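Local coordinates for oligopeptide-binding protein oppA (Lactococcus lactis, PDB 3DRF), which captures oligopeptides in a voluminous, Venus-flytrap-like cavity as the receptor of the OppABCDF ABC transporter, which takes up peptides for growth in milk, at residues 508-511 with 512-515. Sequence-based numbering, arbitrary orientation. Where two conformers were deposited one is given.
Sequences IDSA and KSEN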
ATOM      1  N   ILE A 508      13.834  12.240  -8.580  1.00  5.95           N
ATOM      2  CA  ILE A 508      14.152  11.433  -7.390  1.00  6.17           C
ATOM      3  C   ILE A 508      14.861  10.115  -7.751  1.00  5.75           C
ATOM      4  O   ILE A 508      15.709   9.645  -7.047  1.00  5.69           O
ATOM      5  CB  ILE A 508      12.858  11.218  -6.575  1.00  5.81           C
ATOM      6  CG1 ILE A 508      12.538  12.509  -5.778  1.00  6.33           C
ATOM      7  CG2 ILE A 508      12.968   9.963  -5.668  1.00  6.56           C
ATOM      8  CD1 ILE A 508      11.047  12.566  -5.254  1.00  6.81           C
ATOM      9  N   ASP A 509      14.460   9.569  -8.885  1.00  5.61           N
ATOM     10  CA  ASP A 509      14.982   8.246  -9.304  1.00  5.41           C
ATOM     11  C   ASP A 509      15.946   8.338 -10.481  1.00  5.52           C
ATOM     12  O   ASP A 509      16.325   7.371 -11.016  1.00  7.20           O
ATOM     13  CB  ASP A 509      13.812   7.238  -9.626  1.00  5.38           C
ATOM     14  CG  ASP A 509      12.997   6.856  -8.409  1.00  5.57           C
ATOM     15  OD1 ASP A 509      13.494   6.956  -7.320  1.00  6.68           O
ATOM     16  OD2 ASP A 509      11.867   6.519  -8.610  1.00  5.99           O
ATOM     17  N   SER A 510      16.357   9.541 -10.839  1.00  6.16           N
ATOM     18  CA  SER A 510      17.277   9.759 -11.944  1.00  6.65           C
ATOM     19  C   SER A 510      18.740   9.349 -11.598  1.00  6.92           C
ATOM     20  O   SER A 510      19.090   9.148 -10.475  1.00  7.06           O
ATOM     21  CB  SER A 510      17.248  11.256 -12.352  1.00  7.22           C
ATOM     22  OG  SER A 510      17.928  12.081 -11.440  1.00  7.50           O
ATOM     23  N   ALA A 511      19.529   9.281 -12.676  1.00  7.37           N
ATOM     24  CA  ALA A 511      20.980   9.022 -12.561  1.00  7.09           C
ATOM     25  C   ALA A 511      21.666  10.088 -11.692  1.00  6.77           C
ATOM     26  O   ALA A 511      22.515   9.765 -10.971  1.00  6.73           O
ATOM     27  CB  ALA A 511      21.635   8.952 -13.995  1.00  7.69           C
ATOM     28  N   LYS A 512      21.157  11.333 -11.740  1.00  6.66           N
ATOM     29  CA  LYS A 512      21.726  12.385 -10.870  1.00  7.17           C
ATOM     30  C   LYS A 512      21.500  12.077  -9.383  1.00  6.69           C
ATOM     31  O   LYS A 512      22.286  12.410  -8.579  1.00  6.78           O
ATOM     32  CB  LYS A 512      21.119  13.761 -11.223  1.00  7.36           C
ATOM     33  CG  LYS A 512      21.584  14.272 -12.611  1.00  9.52           C
ATOM     34  CD  LYS A 512      20.840  15.615 -13.017  1.00 11.51           C
ATOM     35  CE  LYS A 512      21.102  15.960 -14.473  1.00 14.80           C
ATOM     36  NZ  LYS A 512      20.599  17.309 -14.838  1.00 17.60           N
ATOM     37  N   SER A 513      20.385  11.402  -9.078  1.00  6.08           N
ATOM     38  CA  SER A 513      20.038  10.989  -7.711  1.00  6.18           C
ATOM     39  C   SER A 513      20.879   9.799  -7.163  1.00  5.74           C
ATOM     40  O   SER A 513      20.656   9.391  -6.105  1.00  6.03           O
ATOM     41  CB  SER A 513      18.521  10.699  -7.598  1.00  6.10           C
ATOM     42  OG  SER A 513      17.881  11.973  -7.386  1.00  6.92           O
ATOM     43  N   GLU A 514      21.839   9.335  -7.957  0.50  6.07           N
ATOM     44  CA  GLU A 514      22.875   8.461  -7.429  0.50  6.66           C
ATOM     45  C   GLU A 514      23.861   9.197  -6.500  0.50  6.61           C
ATOM     46  O   GLU A 514      24.659   8.546  -5.849  0.50  7.39           O
ATOM     47  CB  GLU A 514      23.596   7.749  -8.578  0.50  6.95           C
ATOM     48  CG  GLU A 514      22.642   6.893  -9.422  0.50  8.69           C
ATOM     49  CD  GLU A 514      23.306   5.670 -10.017  0.50 11.43           C
ATOM     50  OE1 GLU A 514      23.396   4.648  -9.306  0.50 12.45           O
ATOM     51  OE2 GLU A 514      23.706   5.725 -11.199  0.50 12.72           O
ATOM     52  N   ASN A 515      23.824  10.532  -6.498  1.00  6.57           N
ATOM     53  CA  ASN A 515      24.440  11.370  -5.432  1.00  6.50           C
ATOM     54  C   ASN A 515      23.305  11.638  -4.385  1.00  6.75           C
ATOM     55  O   ASN A 515      22.368  12.336  -4.700  1.00  6.13           O
ATOM     56  CB  ASN A 515      24.984  12.668  -6.019  1.00  6.21           C
ATOM     57  CG  ASN A 515      25.553  13.592  -4.953  1.00  7.11           C
ATOM     58  OD1 ASN A 515      25.339  13.416  -3.801  1.00  7.15           O
ATOM     59  ND2 ASN A 515      26.299  14.601  -5.402  1.00  7.21           N
TER
HETATM   60  O   HOH W   1      24.674   8.238 -12.021  1.00  7.55           O
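S510 meets K512 and S513 in a worked example of an ST turn, in which a serine hydroxyl takes up the N-H groups two and three residues on, here in the linker between helix 499-508 and helix 516-533 of this family 5 solute-binding protein. The backbone supplies the framework. The N-H of S513 points back to the carbonyl O of S510 at 3.0 Å, but the bond is weak, bent to 128°. One residue on, E514 N reaches A511 O at 3.1 Å in a straighter bond of 160°; N515 N then bonds to K512 O.

Side-chain to backbone bonds are the second element. With chi1 of S510 at 75°, OG lies between the residue's own N and carbonyl carbon, turned to the start of the 3-10 turn. There it accepts two weak bonds, from K512 N at 3.3 Å and from S513 N at 3.5 Å, and it also hydrogen-bonds D507 O in the last turn of the preceding helix. S513 OG shares that D507 carbonyl, so two serine hydroxyls tie the turn back to the helix end.

Packing forms the third group. CB of S513 faces the preceding segment and lies 3.1 Å from I508 O, a carbonyl that is hydrogen-bonded to R519 NE. D509 OD1 forms a salt bridge with R519 NH2, and its OD2 is hydrogen-bonded to Y189 OH and S480 OG. The side chains of K512 and S513 touch Y518; R519 and Y518 belong to helix 516-533, where N515, at the N-cap, accepts from T517 N with OD1.

Water completes the outer side at A511 and E514. In one of the two conformers of E514, CG passes 3.3 Å from A511 O, the chain bends at chi2, and a water donates to A511 O and to E514 OE2, each at 2.8 Å.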